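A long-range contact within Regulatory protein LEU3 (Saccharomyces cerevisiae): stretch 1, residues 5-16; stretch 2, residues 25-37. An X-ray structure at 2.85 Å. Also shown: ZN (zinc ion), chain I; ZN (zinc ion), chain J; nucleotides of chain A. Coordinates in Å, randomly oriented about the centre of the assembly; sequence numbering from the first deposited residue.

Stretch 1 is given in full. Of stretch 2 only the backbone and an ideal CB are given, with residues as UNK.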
# COMPACT_ATOMS: atom_id res chain seq x y z
N ALA E 5 -0.49 13.56 4.49
CA ALA E 5 0.37 13.65 5.67
C ALA E 5 1.60 14.54 5.40
O ALA E 5 2.04 14.74 4.25
CB ALA E 5 0.81 12.28 6.08
N CYS E 6 2.16 15.10 6.47
CA CYS E 6 3.29 15.99 6.34
C CYS E 6 4.52 15.18 6.02
O CYS E 6 4.61 14.00 6.33
CB CYS E 6 3.52 16.74 7.63
SG CYS E 6 4.38 15.76 8.79
N VAL E 7 5.48 15.85 5.40
CA VAL E 7 6.73 15.25 5.01
C VAL E 7 7.27 14.27 6.01
O VAL E 7 7.41 13.11 5.70
CB VAL E 7 7.77 16.31 4.82
CG1 VAL E 7 9.05 15.70 4.36
CG2 VAL E 7 7.25 17.32 3.84
N GLU E 8 7.60 14.74 7.20
CA GLU E 8 8.18 13.90 8.23
C GLU E 8 7.34 12.67 8.52
O GLU E 8 7.89 11.59 8.63
CB GLU E 8 8.38 14.69 9.52
CG GLU E 8 9.19 13.94 10.56
CD GLU E 8 10.46 13.29 9.96
OE1 GLU E 8 11.06 13.88 9.03
OE2 GLU E 8 10.87 12.20 10.42
N CYS E 9 6.03 12.82 8.66
CA CYS E 9 5.22 11.65 8.92
C CYS E 9 5.25 10.68 7.77
O CYS E 9 5.26 9.47 7.98
CB CYS E 9 3.82 12.06 9.24
SG CYS E 9 3.92 12.75 10.84
N ARG E 10 5.32 11.19 6.55
CA ARG E 10 5.44 10.32 5.36
C ARG E 10 6.75 9.56 5.36
O ARG E 10 6.80 8.39 5.04
CB ARG E 10 5.38 11.11 4.08
CG ARG E 10 3.98 11.41 3.66
CD ARG E 10 3.96 11.97 2.29
NE ARG E 10 2.58 12.09 1.84
CZ ARG E 10 2.24 12.68 0.71
NH1 ARG E 10 3.19 13.18 -0.07
NH2 ARG E 10 0.96 12.77 0.37
N GLN E 11 7.82 10.27 5.66
CA GLN E 11 9.15 9.69 5.75
C GLN E 11 9.16 8.58 6.80
O GLN E 11 9.79 7.52 6.61
CB GLN E 11 10.15 10.77 6.14
CG GLN E 11 11.55 10.24 6.44
CD GLN E 11 12.17 9.54 5.26
OE1 GLN E 11 11.99 9.97 4.11
NE2 GLN E 11 12.94 8.45 5.53
N GLN E 12 8.45 8.81 7.91
CA GLN E 12 8.40 7.80 8.97
C GLN E 12 7.13 6.89 8.92
O GLN E 12 6.88 6.08 9.84
CB GLN E 12 8.54 8.47 10.34
CG GLN E 12 9.70 9.40 10.47
CD GLN E 12 11.00 8.76 10.14
OE1 GLN E 12 11.16 7.57 10.33
NE2 GLN E 12 11.96 9.54 9.66
N LYS E 13 6.35 7.00 7.85
CA LYS E 13 5.14 6.20 7.70
C LYS E 13 4.37 6.22 9.01
O LYS E 13 3.80 5.21 9.41
CB LYS E 13 5.47 4.76 7.32
CG LYS E 13 5.89 4.58 5.90
CD LYS E 13 6.04 3.10 5.59
CE LYS E 13 6.26 2.88 4.12
NZ LYS E 13 6.28 1.43 3.73
N SER E 14 4.38 7.36 9.69
CA SER E 14 3.67 7.51 10.96
C SER E 14 2.33 8.28 10.81
O SER E 14 2.17 9.11 9.88
CB SER E 14 4.57 8.22 11.99
OG SER E 14 4.81 9.56 11.62
N LYS E 15 1.39 8.01 11.72
CA LYS E 15 0.13 8.72 11.68
C LYS E 15 0.38 10.23 11.85
O LYS E 15 1.02 10.68 12.82
CB LYS E 15 -0.80 8.24 12.77
CG LYS E 15 -2.14 8.90 12.67
CD LYS E 15 -2.94 8.67 13.91
CE LYS E 15 -4.18 9.51 13.87
NZ LYS E 15 -4.83 9.34 12.54
N CYS E 16 -0.12 10.99 10.88
CA CYS E 16 0.03 12.43 10.89
C CYS E 16 -1.32 13.09 11.02
O CYS E 16 -2.26 12.75 10.33
CB CYS E 16 0.71 12.88 9.60
SG CYS E 16 0.52 14.60 9.25
N UNK E 25 2.22 22.65 14.20
CA UNK E 25 2.83 21.47 13.58
C UNK E 25 2.15 20.19 14.01
O UNK E 25 1.58 20.12 15.10
CB UNK E 25 4.32 21.40 13.92
N UNK E 26 2.20 19.15 13.17
CA UNK E 26 1.56 17.90 13.51
C UNK E 26 2.21 17.39 14.78
O UNK E 26 3.38 17.66 15.05
CB UNK E 26 1.67 16.88 12.37
N UNK E 27 1.40 16.69 15.56
CA UNK E 27 1.84 16.12 16.83
C UNK E 27 3.25 15.56 16.72
O UNK E 27 4.18 16.06 17.36
CB UNK E 27 0.87 15.02 17.29
N UNK E 28 3.40 14.54 15.88
CA UNK E 28 4.67 13.87 15.64
C UNK E 28 5.83 14.83 15.39
O UNK E 28 6.90 14.67 15.97
CB UNK E 28 4.53 12.92 14.45
N UNK E 29 5.61 15.83 14.53
CA UNK E 29 6.65 16.81 14.19
C UNK E 29 7.02 17.71 15.36
O UNK E 29 8.18 18.09 15.54
CB UNK E 29 6.19 17.67 13.01
N UNK E 30 6.03 18.05 16.16
CA UNK E 30 6.25 18.86 17.35
C UNK E 30 7.14 18.07 18.33
O UNK E 30 8.21 18.55 18.75
CB UNK E 30 4.92 19.25 18.00
N UNK E 31 6.71 16.87 18.69
CA UNK E 31 7.46 16.05 19.61
C UNK E 31 8.90 15.85 19.16
O UNK E 31 9.78 15.68 19.99
CB UNK E 31 6.77 14.69 19.78
N UNK E 32 9.14 15.85 17.86
CA UNK E 32 10.50 15.69 17.33
C UNK E 32 11.16 17.06 17.23
O UNK E 32 12.30 17.18 16.81
CB UNK E 32 10.48 15.00 15.97
N UNK E 33 10.41 18.09 17.61
CA UNK E 33 10.92 19.46 17.55
C UNK E 33 11.49 19.76 16.17
O UNK E 33 12.62 20.24 16.03
CB UNK E 33 11.99 19.68 18.62
N UNK E 34 10.70 19.47 15.14
CA UNK E 34 11.10 19.71 13.76
C UNK E 34 9.95 20.34 13.00
O UNK E 34 8.78 20.21 13.36
CB UNK E 34 11.55 18.41 13.08
N UNK E 35 10.29 21.06 11.93
CA UNK E 35 9.33 21.75 11.08
C UNK E 35 8.33 20.79 10.42
O UNK E 35 8.71 19.83 9.76
CB UNK E 35 10.07 22.54 10.00
N UNK E 36 7.05 21.07 10.60
CA UNK E 36 6.02 20.24 10.00
C UNK E 36 5.71 20.79 8.60
O UNK E 36 4.82 21.64 8.44
CB UNK E 36 4.76 20.20 10.87
N UNK E 37 6.42 20.30 7.60
CA UNK E 37 6.22 20.78 6.25
C UNK E 37 5.29 19.90 5.43
O UNK E 37 5.32 18.69 5.59
CB UNK E 37 7.57 20.90 5.54
ZN ZN I . 4.56 17.26 10.63
ZN ZN J . 2.68 14.78 10.45
P DC A 8 -2.91 8.91 8.75
OP1 DC A 8 -3.90 9.72 9.55
OP2 DC A 8 -1.47 9.34 8.61
O5' DC A 8 -2.92 7.47 9.38
C5' DC A 8 -2.67 6.39 8.53
C4' DC A 8 -2.56 5.13 9.31
O4' DC A 8 -1.89 4.17 8.47
C3' DC A 8 -1.67 5.28 10.54
O3' DC A 8 -2.20 4.36 11.50
C2' DC A 8 -0.28 4.99 9.98
C1' DC A 8 -0.56 3.95 8.90
N1 DC A 8 0.30 3.98 7.71
C2 DC A 8 0.52 2.79 7.04
O2 DC A 8 -0.08 1.78 7.44
N3 DC A 8 1.35 2.76 5.97
C4 DC A 8 1.95 3.87 5.56
N4 DC A 8 2.78 3.78 4.52
C5 DC A 8 1.73 5.13 6.21
C6 DC A 8 0.90 5.13 7.27
P DA A 7 -0.59 10.09 2.32
OP1 DA A 7 -0.80 11.55 2.33
OP2 DA A 7 0.80 9.57 2.33
O5' DA A 7 -1.34 9.46 3.58
C5' DA A 7 -2.71 9.71 3.77
C4' DA A 7 -3.27 8.79 4.83
O4' DA A 7 -3.17 7.42 4.38
C3' DA A 7 -2.50 8.85 6.14
O3' DA A 7 -3.39 8.60 7.24
C2' DA A 7 -1.45 7.76 5.96
C1' DA A 7 -2.24 6.71 5.17
N9 DA A 7 -1.48 5.85 4.27
C8 DA A 7 -0.54 6.26 3.36
N7 DA A 7 0.05 5.28 2.71
C5 DA A 7 -0.56 4.13 3.20
C6 DA A 7 -0.37 2.74 2.91
N6 DA A 7 0.53 2.28 2.02
N1 DA A 7 -1.13 1.84 3.57
C2 DA A 7 -2.01 2.32 4.49
N3 DA A 7 -2.28 3.60 4.86
C4 DA A 7 -1.51 4.46 4.16

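Two zinc ions and three cysteines of stretch 1 set the terms for stretch 2.

Position 25 has nothing of stretch 1 within 5.5 Å of its ideal CB. Many residues would do, and Pro-25 is found.

Position 26 points toward stretch 1, its CB 4.0 Å from Cys-16 SG, just before a helix. A small ligand that could also cap that helix would serve. It is Cys-26, with chi1 in p: SG lies 2.4 Å from ZN of chain I and 2.4 Å from ZN of chain J, bridging both as Cys-6 does, and accepts a capping bond from the N of position 29, 3.2 Å away.

Position 27 opens the helix with its CB sideways, so stretch 1 asks little; Thr-27 makes no contact with stretch 1.

Position 28 faces stretch 1, its CB 3.7 Å from Cys-9 SG and 4.5 Å from Lys-15 O. The space suits a flexible aliphatic chain, perhaps with a polar end. Lys-28 lays its CG 3.5 Å from Lys-15 O and 3.9 Å from Ser-14 OG, so the methylene stem makes the contact while NZ runs on beyond.

Position 29 looks sideways, yet the zinc of chain I is close and Cys-6 SG is 5.0 Å from CB. A short ligand fits. Cys-29, chi1 m, brings SG to 2.1 Å from that zinc and packs it 3.5 Å from Glu-8 CB.

Positions 30 and 31 are out of reach of stretch 1, and many helical residues would do; they are Ala-30 and Lys-31.

Position 32 points toward stretch 1, but its CB has nothing within 5.5 Å. The carboxylate of Glu-8 lies farther out, so a long basic residue is favoured. Lys-32 extends NZ to 3.0 Å from Glu-8 OE2, a salt bridge; the same oxygen accepts from Gln-12 NE2 at 3.0 Å.

Position 33 has positive phi in a Schellman turn, where glycine or asparagine is comfortable. Asn-33 is there, poorly ordered.

Position 34 is extended and turned toward stretch 1; a medium apolar group suffices. Val-34 CG2 only brushes Glu-8 CG, at 4.5 Å.

Position 35 accepts proline readily, and Pro-35 makes no contact with stretch 1.

The ideal CB of position 36 is 4.9 Å from Cys-6 CB and close to the zinc of chain I, which still needs a fourth ligand, so a short metal-binding side chain is wanted. Cys-36, chi1 t, supplies SG at 2.3 Å from that ion, and the sulfur also accepts from the N of Cys-26 at 3.2 Å.

Position 37 offers its carbonyl to stretch 1 whatever its side chain: Val-7 N donates to the O here across 2.9 Å. Its CB, 4.0 Å from Val-7 CG2, favours an aliphatic group. Ile-37 packs on Val-7 near its CB and CG2, Ile-37 CB to Val-7 CG2 3.9 Å, while the end of its side chain leads away; water 1 accepts from Ile-37 N at 3.1 Å and Glu-8 N at 2.8 Å.

Stretch 2 (25-37) PCTKCAKKNVPCI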
# COMPACT_ATOMS: atom_id res chain seq x y z
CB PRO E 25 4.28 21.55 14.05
CG PRO E 25 4.54 23.01 14.06
CD PRO E 25 3.26 23.54 14.74
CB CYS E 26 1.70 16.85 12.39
SG CYS E 26 3.34 16.13 12.29
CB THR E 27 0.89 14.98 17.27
OG1 THR E 27 -0.45 15.47 17.37
CG2 THR E 27 1.31 14.43 18.59
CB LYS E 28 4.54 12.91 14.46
CG LYS E 28 3.75 11.63 14.75
CD LYS E 28 4.60 10.68 15.56
CE LYS E 28 3.97 9.33 15.73
NZ LYS E 28 4.89 8.43 16.52
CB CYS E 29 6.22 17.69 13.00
SG CYS E 29 6.52 16.94 11.38
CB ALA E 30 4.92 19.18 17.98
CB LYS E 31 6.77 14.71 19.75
CG LYS E 31 7.34 13.87 20.88
CD LYS E 31 6.43 12.66 21.18
CE LYS E 31 6.41 11.57 20.04
NZ LYS E 31 5.68 11.96 18.78
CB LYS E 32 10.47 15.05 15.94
CG LYS E 32 9.89 13.66 15.88
CD LYS E 32 10.11 13.03 14.52
CE LYS E 32 11.61 12.98 14.18
NZ LYS E 32 11.96 11.90 13.20
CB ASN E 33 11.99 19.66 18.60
CG ASN E 33 12.37 21.11 18.75
OD1 ASN E 33 13.35 21.44 19.43
ND2 ASN E 33 11.59 21.99 18.13
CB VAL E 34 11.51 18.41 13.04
CG1 VAL E 34 12.76 17.84 13.66
CG2 VAL E 34 10.38 17.40 13.10
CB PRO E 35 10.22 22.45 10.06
CG PRO E 35 11.46 22.70 10.82
CD PRO E 35 11.67 21.41 11.55
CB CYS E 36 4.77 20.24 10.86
SG CYS E 36 3.46 19.22 10.24
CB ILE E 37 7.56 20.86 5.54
CG1 ILE E 37 8.49 21.77 6.34
CG2 ILE E 37 7.38 21.39 4.15
CD1 ILE E 37 9.89 21.94 5.77
O HOH W 1 7.66 17.51 7.79
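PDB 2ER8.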